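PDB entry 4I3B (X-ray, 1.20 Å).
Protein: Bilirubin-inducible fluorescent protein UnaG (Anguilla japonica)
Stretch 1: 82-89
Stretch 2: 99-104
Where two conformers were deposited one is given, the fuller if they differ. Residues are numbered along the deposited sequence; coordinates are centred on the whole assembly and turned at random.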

# COMPACT_ATOMS: atom_id res chain seq x y z
N ARG A 82 9.42 3.35 -8.99
CA ARG A 82 9.83 3.40 -10.39
C ARG A 82 9.97 2.04 -11.10
O ARG A 82 10.40 1.97 -12.25
CB ARG A 82 11.08 4.29 -10.56
CG ARG A 82 10.80 5.76 -10.13
CD ARG A 82 11.92 6.73 -10.39
NE ARG A 82 11.75 7.94 -9.58
CZ ARG A 82 12.74 8.77 -9.28
NH1 ARG A 82 13.97 8.54 -9.72
NH2 ARG A 82 12.51 9.84 -8.54
N ARG A 83 9.55 0.96 -10.45
CA ARG A 83 9.56 -0.34 -11.13
C ARG A 83 8.77 -0.27 -12.43
O ARG A 83 7.72 0.36 -12.50
CB ARG A 83 8.95 -1.43 -10.27
CG ARG A 83 9.86 -2.02 -9.19
CD ARG A 83 9.05 -2.88 -8.27
NE ARG A 83 8.06 -2.09 -7.55
CZ ARG A 83 6.98 -2.55 -6.93
NH1 ARG A 83 6.68 -3.85 -6.97
NH2 ARG A 83 6.17 -1.69 -6.31
N LYS A 84 9.26 -0.99 -13.43
CA LYS A 84 8.59 -1.09 -14.72
C LYS A 84 7.86 -2.39 -14.90
O LYS A 84 8.28 -3.44 -14.43
CB LYS A 84 9.61 -0.96 -15.84
CG LYS A 84 10.29 0.35 -15.83
CD LYS A 84 9.34 1.46 -15.43
CE LYS A 84 10.08 2.75 -15.43
NZ LYS A 84 10.87 2.90 -16.67
N GLY A 85 6.75 -2.31 -15.61
CA GLY A 85 6.01 -3.49 -15.95
C GLY A 85 5.24 -4.11 -14.81
O GLY A 85 5.01 -5.31 -14.80
N VAL A 86 4.84 -3.30 -13.84
CA VAL A 86 4.14 -3.83 -12.68
C VAL A 86 2.69 -4.15 -13.02
O VAL A 86 1.94 -3.28 -13.50
CB VAL A 86 4.20 -2.84 -11.50
CG1 VAL A 86 3.43 -3.39 -10.33
CG2 VAL A 86 5.65 -2.58 -11.13
N LYS A 87 2.30 -5.39 -12.70
CA LYS A 87 0.93 -5.84 -12.85
C LYS A 87 0.45 -6.16 -11.45
O LYS A 87 1.11 -6.90 -10.73
CB LYS A 87 0.88 -7.10 -13.71
CG LYS A 87 1.40 -6.90 -15.12
CD LYS A 87 0.47 -6.03 -15.94
CE LYS A 87 0.78 -6.12 -17.42
NZ LYS A 87 -0.26 -5.45 -18.23
N SER A 88 -0.68 -5.59 -11.08
CA SER A 88 -1.19 -5.69 -9.71
C SER A 88 -2.58 -6.34 -9.68
O SER A 88 -3.35 -6.22 -10.64
CB SER A 88 -1.28 -4.30 -9.12
OG SER A 88 0.03 -3.77 -9.09
N VAL A 89 -2.90 -6.98 -8.57
CA VAL A 89 -4.23 -7.53 -8.41
C VAL A 89 -4.56 -7.56 -6.92
O VAL A 89 -3.67 -7.78 -6.08
CB VAL A 89 -4.37 -8.94 -9.05
CG1 VAL A 89 -3.53 -9.99 -8.29
CG2 VAL A 89 -5.84 -9.34 -9.17
N TYR A 99 -2.94 -7.70 -1.68
CA TYR A 99 -2.54 -6.97 -2.88
C TYR A 99 -1.21 -7.55 -3.35
O TYR A 99 -0.25 -7.60 -2.57
CB TYR A 99 -2.39 -5.50 -2.46
CG TYR A 99 -2.24 -4.44 -3.53
CD1 TYR A 99 -1.20 -4.43 -4.46
CD2 TYR A 99 -3.15 -3.40 -3.57
CE1 TYR A 99 -1.07 -3.35 -5.41
CE2 TYR A 99 -3.03 -2.37 -4.49
CZ TYR A 99 -2.01 -2.34 -5.39
OH TYR A 99 -1.93 -1.29 -6.27
N VAL A 100 -1.19 -8.04 -4.59
CA VAL A 100 0.03 -8.66 -5.12
C VAL A 100 0.48 -7.91 -6.36
O VAL A 100 -0.33 -7.63 -7.25
CB VAL A 100 -0.17 -10.16 -5.46
CG1 VAL A 100 1.10 -10.77 -6.12
CG2 VAL A 100 -0.57 -10.92 -4.20
N GLN A 101 1.77 -7.57 -6.39
CA GLN A 101 2.41 -6.98 -7.56
C GLN A 101 3.41 -7.95 -8.17
O GLN A 101 4.18 -8.58 -7.43
CB GLN A 101 3.16 -5.71 -7.14
CG GLN A 101 2.27 -4.56 -6.70
CD GLN A 101 3.05 -3.43 -6.09
OE1 GLN A 101 4.13 -3.65 -5.54
NE2 GLN A 101 2.52 -2.22 -6.18
N LYS A 102 3.38 -8.05 -9.50
CA LYS A 102 4.30 -8.89 -10.25
C LYS A 102 5.02 -8.06 -11.28
O LYS A 102 4.40 -7.25 -11.98
CB LYS A 102 3.52 -9.98 -10.99
CG LYS A 102 2.76 -10.90 -10.05
CD LYS A 102 1.89 -11.88 -10.80
CE LYS A 102 0.82 -12.48 -9.89
NZ LYS A 102 -0.30 -13.16 -10.64
N TRP A 103 6.34 -8.23 -11.39
CA TRP A 103 7.13 -7.44 -12.32
C TRP A 103 8.45 -8.15 -12.48
O TRP A 103 8.98 -8.70 -11.52
CB TRP A 103 7.35 -6.00 -11.80
CG TRP A 103 8.46 -5.88 -10.78
CD1 TRP A 103 9.71 -5.39 -10.98
CD2 TRP A 103 8.41 -6.29 -9.40
NE1 TRP A 103 10.46 -5.48 -9.82
CE2 TRP A 103 9.69 -6.04 -8.85
CE3 TRP A 103 7.43 -6.86 -8.60
CZ2 TRP A 103 9.99 -6.32 -7.53
CZ3 TRP A 103 7.74 -7.15 -7.28
CH2 TRP A 103 9.00 -6.85 -6.75
N ASP A 104 8.95 -8.21 -13.70
CA ASP A 104 10.28 -8.78 -13.96
C ASP A 104 10.46 -10.17 -13.33
O ASP A 104 11.53 -10.50 -12.84
CB ASP A 104 11.36 -7.83 -13.42
CG ASP A 104 12.76 -8.18 -13.91
OD1 ASP A 104 12.90 -8.71 -15.05
OD2 ASP A 104 13.72 -7.92 -13.15
O HOH W 1 7.59 -7.22 -16.01
O HOH W 2 -0.28 -9.17 -9.73

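What does the loop ahead of the strand contribute? Arg83, buried, lays its chain over one face of the Trp103 indole: Arg83 CD lies 3.4 Å from the centroid of the five-membered ring, and Arg83 CZ stands 4.5 Å from that of the six-membered ring, a cation-pi contact. The guanidinium then reaches Gln101, where Arg83 NH1 and NH2 each donate to Gln101 OE1 at 2.9 Å. A long, charged side chain with an aliphatic stem suits both tasks.

How does the chain turn into the pairing? Gly85 has a positive phi of 74°, which glycine readily adopts, and a water accepting from Asp104 N (water O to N, 2.9 Å) donates weakly to Gly85 O (3.4 Å). Next, Val86 packs CG2 against Trp103 CB at 3.9 Å.

What fastens the strands? They run antiparallel. Lys87 N donates to Lys102 O (2.9 Å) and Lys102 N to Lys87 O (2.8 Å); the side chains of both lysines share a face, exposed to solvent as their charges favour. Buried Ser88 shares the other face with Gln101, and Ser88 OG sits 3.4 Å from Gln101 CG. Val89 N to Val100 O (3.0 Å) and Val100 N to Val89 O (2.9 Å) repeat the pattern, and on the lysines' face Val89 CG1 lies 4.4 Å from Val100 CB.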